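Local coordinates for putative PLP-dependent aminotransferase (Bacillus cereus ATCC 10987, PDB 3JU7), which probably acts as a pyridoxal phosphate-dependent aminotransferase of the DegT/DnrJ/EryC1/StrS family, shuttling amino groups between substrates, at residues Lys213-Phe218 with Cys226-Phe231; Ile313-Tyr318 with Val348-Trp353; Ala81-Phe86 with Pro102-Ile107; Pro36-Phe41 with Tyr238-Gly243. One frame throughout, in Å; residues are numbered along the deposited sequence.

Overall arrangement
All four contacts are largely buried, but their chemistry follows their place in the fold. Contact 3 is sheet core: two neighbouring parallel strands of one beta-alpha-beta unit, hydrogen-bonded and flanked by helices. Contact 2 borrows strand chemistry for a single antiparallel bridge and has a salt bridge within 313-318 at its partly exposed edge; it meets contact 3 where Tyr318 O packs on Phe86 CZ at 3.8 Å. Contact 4 is helix against helix, its two segments meeting mainly through small and apolar residues. Contact 1 joins a helix end to the loop that leads to helix 237-248, the helix contact 4 uses; both reach the second subunit, and contact 1 meets it with far more residues.

Contact 1: Lys213-Phe218 with Cys226-Phe231; sequences KRMGNF and CTMMGF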
# COMPACT_ATOMS: atom_id res chain seq x y z
N LYS A 213 -7.75 -1.48 -11.46
CA LYS A 213 -8.61 -0.91 -10.44
C LYS A 213 -9.20 -2.00 -9.56
O LYS A 213 -9.21 -1.89 -8.33
CB LYS A 213 -9.72 -0.04 -11.07
CG LYS A 213 -9.27 1.42 -11.20
CD LYS A 213 -10.10 2.27 -12.17
CE LYS A 213 -10.13 3.78 -11.85
NZ LYS A 213 -9.23 4.25 -10.73
N ARG A 214 -9.67 -3.07 -10.19
CA ARG A 214 -10.25 -4.15 -9.44
C ARG A 214 -9.19 -4.84 -8.60
O ARG A 214 -9.46 -5.17 -7.45
CB ARG A 214 -10.88 -5.17 -10.36
CG ARG A 214 -12.18 -4.70 -11.05
CD ARG A 214 -12.76 -5.92 -11.76
NE ARG A 214 -13.88 -5.58 -12.60
CZ ARG A 214 -14.77 -6.44 -13.09
NH1 ARG A 214 -14.68 -7.73 -12.82
NH2 ARG A 214 -15.77 -5.98 -13.81
N MSE A 215 -8.01 -5.07 -9.19
CA MSE A 215 -6.91 -5.71 -8.45
C MSE A 215 -6.55 -4.97 -7.15
O MSE A 215 -6.31 -5.58 -6.13
CB MSE A 215 -5.67 -5.84 -9.33
CG MSE A 215 -5.84 -6.88 -10.39
SE MSE A 215 -4.33 -6.99 -11.58
CE MSE A 215 -2.89 -7.31 -10.20
N GLY A 216 -6.54 -3.64 -7.20
CA GLY A 216 -6.26 -2.84 -6.03
C GLY A 216 -7.39 -2.78 -5.01
O GLY A 216 -7.23 -2.13 -3.98
N ASN A 217 -8.52 -3.41 -5.32
CA ASN A 217 -9.67 -3.56 -4.44
C ASN A 217 -9.99 -5.06 -4.37
O ASN A 217 -11.12 -5.49 -4.65
CB ASN A 217 -10.88 -2.74 -4.98
CG ASN A 217 -12.09 -2.77 -4.03
OD1 ASN A 217 -11.96 -2.74 -2.79
ND2 ASN A 217 -13.27 -2.80 -4.62
N PHE A 218 -8.97 -5.85 -4.03
CA PHE A 218 -9.13 -7.26 -3.72
C PHE A 218 -9.61 -8.15 -4.87
O PHE A 218 -10.19 -9.22 -4.63
CB PHE A 218 -10.08 -7.41 -2.50
CG PHE A 218 -9.77 -6.46 -1.38
CD1 PHE A 218 -8.70 -6.69 -0.53
CD2 PHE A 218 -10.52 -5.32 -1.19
CE1 PHE A 218 -8.40 -5.83 0.49
CE2 PHE A 218 -10.21 -4.45 -0.16
CZ PHE A 218 -9.13 -4.72 0.68
N CYS A 226 -14.15 -11.98 -5.11
CA CYS A 226 -12.79 -12.03 -5.61
C CYS A 226 -12.63 -13.00 -6.78
O CYS A 226 -12.68 -14.23 -6.62
CB CYS A 226 -11.83 -12.47 -4.52
SG CYS A 226 -10.11 -12.54 -5.12
N THR A 227 -12.38 -12.45 -7.96
CA THR A 227 -12.26 -13.27 -9.18
C THR A 227 -10.89 -13.25 -9.84
O THR A 227 -10.72 -13.90 -10.86
CB THR A 227 -13.25 -12.82 -10.23
OG1 THR A 227 -12.82 -11.55 -10.71
CG2 THR A 227 -14.64 -12.73 -9.63
N MSE A 228 -9.95 -12.50 -9.26
CA MSE A 228 -8.59 -12.42 -9.74
C MSE A 228 -7.62 -12.02 -8.61
O MSE A 228 -8.02 -11.50 -7.57
CB MSE A 228 -8.49 -11.37 -10.85
CG MSE A 228 -8.92 -9.96 -10.41
SE MSE A 228 -8.89 -8.64 -11.87
CE MSE A 228 -7.34 -9.21 -12.78
N MSE A 229 -6.34 -12.22 -8.85
CA MSE A 229 -5.30 -11.82 -7.93
C MSE A 229 -5.44 -10.33 -7.63
O MSE A 229 -5.83 -9.54 -8.48
CB MSE A 229 -3.92 -12.09 -8.54
CG MSE A 229 -2.76 -11.91 -7.62
SE MSE A 229 -3.04 -13.00 -6.08
CE MSE A 229 -1.30 -12.61 -5.23
N GLY A 230 -5.19 -9.96 -6.39
CA GLY A 230 -5.38 -8.60 -5.96
C GLY A 230 -4.95 -8.36 -4.53
O GLY A 230 -4.45 -9.26 -3.82
N PHE A 231 -5.15 -7.13 -4.12
CA PHE A 231 -4.78 -6.72 -2.77
C PHE A 231 -5.41 -5.36 -2.51
O PHE A 231 -6.41 -5.01 -3.16
CB PHE A 231 -3.24 -6.80 -2.56
CG PHE A 231 -2.41 -6.01 -3.55
CD1 PHE A 231 -2.95 -5.05 -4.40
CD2 PHE A 231 -1.04 -6.15 -3.54
CE1 PHE A 231 -2.14 -4.31 -5.26
CE2 PHE A 231 -0.23 -5.39 -4.41
CZ PHE A 231 -0.79 -4.48 -5.27
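The selenomethionine side chains of Met215 and Met228 cross at about a right angle, the CE methyl of Met228 lying 3.7 Å from CG of Met215. Met228 CG sits between its backbone N and carbonyl carbon (chi1 59°), and a bend at chi3 places CE against Met215. Long, flexible and apolar, both residues can mould themselves to an irregular loop. Met215 CG also touches the carbonyl oxygen of Met229, 3.3 Å away.

Beside this pair the backbones join directly. Phe231 N donates to Met215 O over 2.8 Å, nearly along the C=O axis, and Phe218 N donates to Phe231 O, also over 2.8 Å. Phe231 O in turn lies 3.9 Å above one face of the Phe218 ring, toward its rim, while the Phe231 ring presents its edge to Gly216 CA. Glycine suits position 230 because a CB there would clash with Met215 O.

The bonds tie the C-terminal end of helix 206-215 to the loop before helix 237-248. Helix 62-73 packs on Met215, Met229 and Phe231, and Trp97 of the second subunit stacks on the Phe231 ring and donates from NE1 to Gly230 O.

Contact 2: Ile313-Tyr318 with Val348-Trp353; sequences IEARLY and VSLPLW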
# COMPACT_ATOMS: atom_id res chain seq x y z
N ILE A 313 27.28 20.09 3.23
CA ILE A 313 26.39 19.77 2.12
C ILE A 313 26.17 18.27 1.98
O ILE A 313 27.10 17.51 1.76
CB ILE A 313 26.94 20.30 0.79
CG1 ILE A 313 27.15 21.83 0.86
CG2 ILE A 313 26.00 19.94 -0.35
CD1 ILE A 313 27.90 22.37 -0.34
N GLU A 314 24.91 17.86 2.08
CA GLU A 314 24.57 16.45 1.94
C GLU A 314 24.20 16.10 0.48
O GLU A 314 23.12 16.49 -0.00
CB GLU A 314 23.39 16.12 2.86
CG GLU A 314 23.03 14.62 2.93
CD GLU A 314 21.59 14.34 3.28
OE1 GLU A 314 20.86 15.28 3.67
OE2 GLU A 314 21.17 13.17 3.11
N ALA A 315 25.11 15.42 -0.22
CA ALA A 315 24.82 14.79 -1.51
C ALA A 315 24.55 13.32 -1.23
O ALA A 315 24.85 12.84 -0.14
CB ALA A 315 26.03 14.89 -2.46
N ARG A 316 24.01 12.61 -2.21
CA ARG A 316 23.89 11.16 -2.12
C ARG A 316 24.42 10.50 -3.40
O ARG A 316 24.90 11.20 -4.29
CB ARG A 316 22.44 10.75 -1.83
CG ARG A 316 21.95 11.22 -0.47
CD ARG A 316 20.61 10.63 -0.13
NE ARG A 316 20.03 11.26 1.05
CZ ARG A 316 18.82 10.99 1.54
NH1 ARG A 316 18.03 10.07 1.00
NH2 ARG A 316 18.39 11.64 2.62
N LEU A 317 24.32 9.18 -3.47
CA LEU A 317 24.81 8.39 -4.59
C LEU A 317 23.71 7.44 -5.10
O LEU A 317 23.72 6.25 -4.78
CB LEU A 317 26.02 7.56 -4.13
CG LEU A 317 27.21 8.29 -3.51
CD1 LEU A 317 28.15 7.27 -2.91
CD2 LEU A 317 27.92 9.19 -4.55
N TYR A 318 22.75 7.98 -5.84
CA TYR A 318 21.75 7.19 -6.54
C TYR A 318 22.26 6.82 -7.96
O TYR A 318 22.27 7.67 -8.84
CB TYR A 318 20.44 8.01 -6.62
CG TYR A 318 19.80 8.16 -5.25
CD1 TYR A 318 19.33 7.03 -4.57
CD2 TYR A 318 19.71 9.40 -4.62
CE1 TYR A 318 18.76 7.14 -3.30
CE2 TYR A 318 19.13 9.52 -3.35
CZ TYR A 318 18.68 8.38 -2.69
OH TYR A 318 18.12 8.47 -1.44
N VAL A 348 26.85 11.00 -8.83
CA VAL A 348 26.63 11.82 -7.63
C VAL A 348 25.25 12.45 -7.75
O VAL A 348 24.83 12.80 -8.86
CB VAL A 348 27.71 12.94 -7.49
CG1 VAL A 348 27.32 13.95 -6.40
CG2 VAL A 348 29.09 12.30 -7.21
N SER A 349 24.53 12.55 -6.62
CA SER A 349 23.20 13.14 -6.55
C SER A 349 23.29 14.44 -5.76
O SER A 349 23.53 14.42 -4.56
CB SER A 349 22.20 12.19 -5.86
OG SER A 349 22.10 10.94 -6.55
N LEU A 350 23.14 15.58 -6.43
CA LEU A 350 23.35 16.85 -5.76
C LEU A 350 22.01 17.42 -5.36
O LEU A 350 21.01 17.24 -6.07
CB LEU A 350 24.14 17.84 -6.62
CG LEU A 350 25.54 17.43 -7.07
CD1 LEU A 350 26.12 18.48 -8.02
CD2 LEU A 350 26.46 17.24 -5.88
N PRO A 351 21.97 18.13 -4.23
CA PRO A 351 20.69 18.58 -3.78
C PRO A 351 20.04 19.60 -4.69
O PRO A 351 20.69 20.48 -5.27
CB PRO A 351 20.97 19.17 -2.39
CG PRO A 351 22.40 19.19 -2.21
CD PRO A 351 23.01 18.26 -3.20
N LEU A 352 18.73 19.46 -4.78
CA LEU A 352 17.87 20.35 -5.51
C LEU A 352 16.51 20.22 -4.84
O LEU A 352 16.04 19.13 -4.66
CB LEU A 352 17.80 19.93 -6.97
CG LEU A 352 17.16 20.88 -7.99
CD1 LEU A 352 17.64 20.51 -9.43
CD2 LEU A 352 15.67 20.86 -7.91
N TRP A 353 15.91 21.33 -4.40
CA TRP A 353 14.57 21.32 -3.81
C TRP A 353 13.98 22.71 -3.92
O TRP A 353 14.72 23.67 -4.11
CB TRP A 353 14.55 20.87 -2.34
CG TRP A 353 15.82 21.06 -1.58
CD1 TRP A 353 16.79 20.12 -1.38
CD2 TRP A 353 16.27 22.24 -0.91
NE1 TRP A 353 17.81 20.63 -0.63
CE2 TRP A 353 17.52 21.94 -0.33
CE3 TRP A 353 15.74 23.52 -0.75
CZ2 TRP A 353 18.24 22.86 0.40
CZ3 TRP A 353 16.45 24.44 -0.02
CH2 TRP A 353 17.69 24.11 0.54
O HOH W 1 22.33 10.57 -9.15
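Ser349 turns its side chain toward 313-318, and the closest packing gathers round it. Its OG stands beside the backbone N, anti to the carbonyl carbon (chi1 -59°), where it accepts a 3.1 Å hydrogen bond from Tyr318 N and lies at the edge of the Tyr318 ring, near the ring plane. A small hydroxyl suits this place, since it fits beside the tyrosine ring and still answers a backbone N-H. A water bound to Ser349 OG donates to Tyr318 O and, weakly, to Val348 O.

Arg316 and Ser349 form a hydrogen-bonded antiparallel pair, a single bridge: Arg316 N donates a hydrogen bond to Ser349 O at 3.0 Å, in the carbonyl plane on a lone pair, and Ser349 N donates one to Arg316 O at 2.7 Å. Strand 347-350, already paired with strand 291-294 in a two-stranded antiparallel sheet, thus gains a partner on its other edge. Ala315 CB, small enough to lie 3.3 Å from Ser349 O, faces Ile305 and Leu308 of helix 301-309.

Away from this bridge the fit slackens. The side chains of Ile313 and Pro351 cross at about a right angle, with CG2 of Ile313 4.1 Å from CG of Pro351, and Leu317 CD2 meets Val348 CG2 at 4.3 Å. On the partly exposed side, within 313-318, Arg316 forms a side-on salt bridge with Glu314, NE and NH2 both reaching OE2 within the guanidinium plane, while NH1 donates to Tyr318 OH at 2.9 Å. Glu314 OE1 takes a hydrogen bond from the backbone N of Phe7, near the chain's N-terminus.

Contact 3: Ala81-Phe86 with Pro102-Ile107; sequences ALMPSF and PYFIDI
Ala81 opens the ladder: its O receives Tyr103 N at 2.9 Å, and its small side chain lies on the same face of the sheet as Pro102. Leu82 turns to the other face, its CD1 3.9 Å from Tyr103 CB; the two side chains run alongside each other in the same direction, and Leu82 CB also meets Ile105 CG1. Met83 is bonded at both ends, its N to Tyr103 O at 3.2 Å and its O to Ile105 N at 2.9 Å. With CG between the backbone N and the carbonyl carbon (chi1 59°), 4.1 Å from Phe104 CD1, this selenomethionine runs beside Pro102 and Phe104. Its SE lies 4.1 Å from Pro102 CB and makes an oblique Met-aromatic contact to the Phe104 ring.

Pro84 O lies at the edge of the Phe104 ring, and Pro84 CB touches Ile107 CG2. A water bridges the two backbones, accepting from Ser85 N and donating to Ile105 O, while Ser85 OG bonds His324. Phe86 ends the segment, its ring carbon CG 4.0 Å from Ile107 CD1.

These are neighbouring parallel strands of a right-handed beta-alpha-beta crossover. Helix 90-97 covers Ala81, Met83 and Pro102, helix 116-126 covers Leu82 and Ile105, and strand 130-133 flanks strand 80-84.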
# COMPACT_ATOMS: atom_id res chain seq x y z
N ALA A 81 12.07 -11.01 -14.81
CA ALA A 81 11.73 -9.62 -15.14
C ALA A 81 13.04 -8.95 -15.60
O ALA A 81 13.96 -8.80 -14.78
CB ALA A 81 11.16 -8.88 -13.92
N LEU A 82 13.15 -8.62 -16.88
CA LEU A 82 14.40 -8.00 -17.41
C LEU A 82 14.33 -6.50 -17.10
O LEU A 82 13.36 -5.82 -17.46
CB LEU A 82 14.54 -8.23 -18.91
CG LEU A 82 15.06 -9.58 -19.38
CD1 LEU A 82 14.41 -10.76 -18.62
CD2 LEU A 82 14.86 -9.65 -20.89
N MSE A 83 15.31 -6.01 -16.35
CA MSE A 83 15.33 -4.62 -15.91
C MSE A 83 16.77 -4.17 -15.70
O MSE A 83 17.67 -4.97 -15.59
CB MSE A 83 14.56 -4.46 -14.60
CG MSE A 83 15.15 -5.32 -13.47
SE MSE A 83 14.26 -5.18 -11.76
CE MSE A 83 12.51 -5.83 -12.24
N PRO A 84 16.98 -2.88 -15.61
CA PRO A 84 18.31 -2.41 -15.23
C PRO A 84 18.62 -2.70 -13.77
O PRO A 84 17.69 -2.83 -12.96
CB PRO A 84 18.21 -0.91 -15.45
CG PRO A 84 16.75 -0.61 -15.20
CD PRO A 84 16.06 -1.76 -15.89
N SER A 85 19.91 -2.83 -13.44
CA SER A 85 20.39 -2.83 -12.06
C SER A 85 20.39 -1.39 -11.54
O SER A 85 20.09 -1.11 -10.36
CB SER A 85 21.81 -3.40 -11.99
OG SER A 85 22.37 -3.25 -10.70
N PHE A 86 20.70 -0.47 -12.44
CA PHE A 86 20.80 0.94 -12.08
C PHE A 86 19.39 1.53 -11.95
O PHE A 86 18.88 2.19 -12.84
CB PHE A 86 21.64 1.68 -13.13
CG PHE A 86 22.01 3.09 -12.75
CD1 PHE A 86 23.08 3.34 -11.92
CD2 PHE A 86 21.31 4.17 -13.28
CE1 PHE A 86 23.44 4.64 -11.58
CE2 PHE A 86 21.67 5.50 -12.97
CZ PHE A 86 22.74 5.72 -12.10
N PRO A 102 14.46 -10.99 -10.79
CA PRO A 102 15.05 -9.99 -11.67
C PRO A 102 16.17 -10.63 -12.49
O PRO A 102 16.82 -11.60 -12.04
CB PRO A 102 15.59 -8.94 -10.70
CG PRO A 102 14.78 -9.16 -9.41
CD PRO A 102 14.55 -10.63 -9.37
N TYR A 103 16.34 -10.13 -13.71
CA TYR A 103 17.46 -10.45 -14.59
C TYR A 103 18.03 -9.12 -15.08
O TYR A 103 17.40 -8.41 -15.90
CB TYR A 103 17.00 -11.29 -15.77
CG TYR A 103 18.11 -12.07 -16.48
CD1 TYR A 103 19.22 -11.43 -17.04
CD2 TYR A 103 18.04 -13.45 -16.58
CE1 TYR A 103 20.20 -12.15 -17.71
CE2 TYR A 103 19.02 -14.18 -17.23
CZ TYR A 103 20.09 -13.52 -17.79
OH TYR A 103 21.04 -14.29 -18.41
N PHE A 104 19.21 -8.76 -14.57
CA PHE A 104 19.70 -7.40 -14.79
C PHE A 104 20.42 -7.23 -16.14
O PHE A 104 21.23 -8.08 -16.55
CB PHE A 104 20.62 -6.97 -13.65
CG PHE A 104 19.97 -6.93 -12.31
CD1 PHE A 104 18.95 -6.02 -12.04
CD2 PHE A 104 20.39 -7.76 -11.29
CE1 PHE A 104 18.37 -5.96 -10.78
CE2 PHE A 104 19.81 -7.70 -10.04
CZ PHE A 104 18.79 -6.81 -9.79
N ILE A 105 20.12 -6.09 -16.79
CA ILE A 105 20.61 -5.73 -18.12
C ILE A 105 21.43 -4.43 -17.98
O ILE A 105 20.95 -3.43 -17.37
CB ILE A 105 19.39 -5.49 -19.08
CG1 ILE A 105 18.41 -6.68 -19.05
CG2 ILE A 105 19.82 -5.11 -20.56
CD1 ILE A 105 18.99 -8.04 -19.39
N ASP A 106 22.62 -4.41 -18.59
CA ASP A 106 23.47 -3.22 -18.58
C ASP A 106 22.81 -1.97 -19.19
O ASP A 106 21.87 -2.07 -20.00
CB ASP A 106 24.74 -3.50 -19.34
CG ASP A 106 25.93 -2.77 -18.76
OD1 ASP A 106 25.82 -2.23 -17.62
OD2 ASP A 106 26.98 -2.80 -19.44
N ILE A 107 23.34 -0.80 -18.83
CA ILE A 107 22.82 0.49 -19.34
C ILE A 107 23.80 1.13 -20.35
O ILE A 107 24.97 0.79 -20.38
CB ILE A 107 22.55 1.48 -18.16
CG1 ILE A 107 23.80 1.67 -17.26
CG2 ILE A 107 21.40 1.00 -17.27
CD1 ILE A 107 23.73 2.92 -16.37
O HOH W 2 21.93 -1.98 -15.29

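Contact 4: Pro36-Phe41 with Tyr238-Gly243; sequences PINQRF and YAAAIG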
# COMPACT_ATOMS: atom_id res chain seq x y z
N PRO A 36 -15.28 10.27 -5.15
CA PRO A 36 -15.45 11.30 -6.18
C PRO A 36 -14.25 12.24 -6.35
O PRO A 36 -14.05 12.75 -7.43
CB PRO A 36 -16.66 12.13 -5.68
CG PRO A 36 -17.12 11.50 -4.46
CD PRO A 36 -16.25 10.37 -4.06
N ILE A 37 -13.47 12.47 -5.29
CA ILE A 37 -12.31 13.36 -5.34
C ILE A 37 -11.21 12.62 -6.08
O ILE A 37 -10.56 13.18 -6.97
CB ILE A 37 -11.90 13.84 -3.92
CG1 ILE A 37 -12.98 14.79 -3.41
CG2 ILE A 37 -10.51 14.54 -3.88
CD1 ILE A 37 -13.06 14.78 -1.96
N ASN A 38 -11.05 11.34 -5.78
CA ASN A 38 -10.13 10.52 -6.57
C ASN A 38 -10.53 10.47 -8.05
O ASN A 38 -9.70 10.65 -8.94
CB ASN A 38 -10.07 9.12 -6.02
CG ASN A 38 -8.91 8.32 -6.58
OD1 ASN A 38 -7.77 8.40 -6.10
ND2 ASN A 38 -9.20 7.52 -7.58
N GLN A 39 -11.80 10.27 -8.34
CA GLN A 39 -12.22 10.29 -9.75
C GLN A 39 -11.91 11.66 -10.35
O GLN A 39 -11.48 11.73 -11.50
CB GLN A 39 -13.70 10.03 -9.94
CG GLN A 39 -14.21 8.66 -9.51
CD GLN A 39 -15.74 8.63 -9.43
OE1 GLN A 39 -16.43 9.11 -10.37
NE2 GLN A 39 -16.28 8.09 -8.33
N ARG A 40 -12.15 12.73 -9.60
CA ARG A 40 -11.93 14.09 -10.13
C ARG A 40 -10.46 14.27 -10.44
O ARG A 40 -10.09 14.78 -11.48
CB ARG A 40 -12.39 15.18 -9.15
CG ARG A 40 -12.33 16.61 -9.72
CD ARG A 40 -12.66 17.69 -8.67
NE ARG A 40 -13.94 17.37 -8.06
CZ ARG A 40 -14.35 17.76 -6.87
NH1 ARG A 40 -13.61 18.54 -6.10
NH2 ARG A 40 -15.54 17.36 -6.46
N PHE A 41 -9.61 13.78 -9.54
CA PHE A 41 -8.17 13.88 -9.70
C PHE A 41 -7.72 13.18 -10.99
O PHE A 41 -6.95 13.74 -11.78
CB PHE A 41 -7.50 13.27 -8.45
CG PHE A 41 -5.99 13.32 -8.44
CD1 PHE A 41 -5.28 14.40 -9.01
CD2 PHE A 41 -5.27 12.32 -7.79
CE1 PHE A 41 -3.88 14.44 -8.96
CE2 PHE A 41 -3.88 12.36 -7.74
CZ PHE A 41 -3.17 13.41 -8.32
N TYR A 238 -8.36 11.72 0.86
CA TYR A 238 -7.51 12.73 1.41
C TYR A 238 -6.24 12.94 0.56
O TYR A 238 -5.89 14.08 0.23
CB TYR A 238 -7.16 12.34 2.83
CG TYR A 238 -8.33 12.27 3.80
CD1 TYR A 238 -8.98 13.43 4.24
CD2 TYR A 238 -8.77 11.04 4.35
CE1 TYR A 238 -10.01 13.38 5.15
CE2 TYR A 238 -9.80 11.01 5.26
CZ TYR A 238 -10.42 12.18 5.66
OH TYR A 238 -11.46 12.18 6.55
N ALA A 239 -5.58 11.85 0.22
CA ALA A 239 -4.47 11.88 -0.71
C ALA A 239 -4.89 12.48 -2.05
O ALA A 239 -4.20 13.36 -2.56
CB ALA A 239 -3.85 10.48 -0.91
N ALA A 240 -6.04 12.08 -2.61
CA ALA A 240 -6.52 12.70 -3.87
C ALA A 240 -6.73 14.20 -3.74
O ALA A 240 -6.47 14.95 -4.67
CB ALA A 240 -7.80 12.07 -4.32
N ALA A 241 -7.22 14.64 -2.57
CA ALA A 241 -7.42 16.07 -2.29
C ALA A 241 -6.12 16.85 -2.47
O ALA A 241 -6.09 17.87 -3.15
CB ALA A 241 -7.95 16.27 -0.84
N ILE A 242 -5.03 16.33 -1.90
CA ILE A 242 -3.73 16.98 -2.03
C ILE A 242 -3.27 16.89 -3.49
O ILE A 242 -2.78 17.86 -4.05
CB ILE A 242 -2.67 16.42 -1.05
CG1 ILE A 242 -3.18 16.58 0.40
CG2 ILE A 242 -1.36 17.16 -1.22
CD1 ILE A 242 -2.16 16.41 1.46
N GLY A 243 -3.47 15.74 -4.13
CA GLY A 243 -3.12 15.63 -5.54
C GLY A 243 -3.77 16.68 -6.39
O GLY A 243 -3.12 17.32 -7.24
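Ala240, with the most surface buried by this contact, sets its CB against the backbone of the opposite helix, 3.6 Å from Asn38 CA. Its methyl is short enough to let the helices come close there, and Ile37 CG2 and the Asn38 side chain line the same spot. Ile37 CG2, anti to its own backbone N, lies 3.7 Å from Ala240 CB and reaches past it to Ala241 N. A beta-branched residue suits this position, because its CG2 methyl, held close to the backbone, meets both alanines.

Helices 36-48 and 237-248 run in broadly the same direction, their segment axes 34° apart and 8.2 Å from each other at closest approach. Such close helix packing depends on small residues at the interface, here Ala240 and Gly243.

Phe41 supplies the bulk. Its CG is anti to the backbone N (chi1 -179°), and one ring face receives Gly243, whose CA forms a CH-pi contact 3.9 Å from the ring centroid. Phe41 CE1 approaches Gly243 C to 3.4 Å, and Ala240 O lies over the same face toward the rim. A CB on Gly243 would clash with Phe41 CZ, so glycine makes room for the aromatic. Glu237, at the start of helix 237-248, accepts hydrogen bonds from the backbone N-H groups of Ile37 and Asn38, and Asn38 OD1 bonds Thr58.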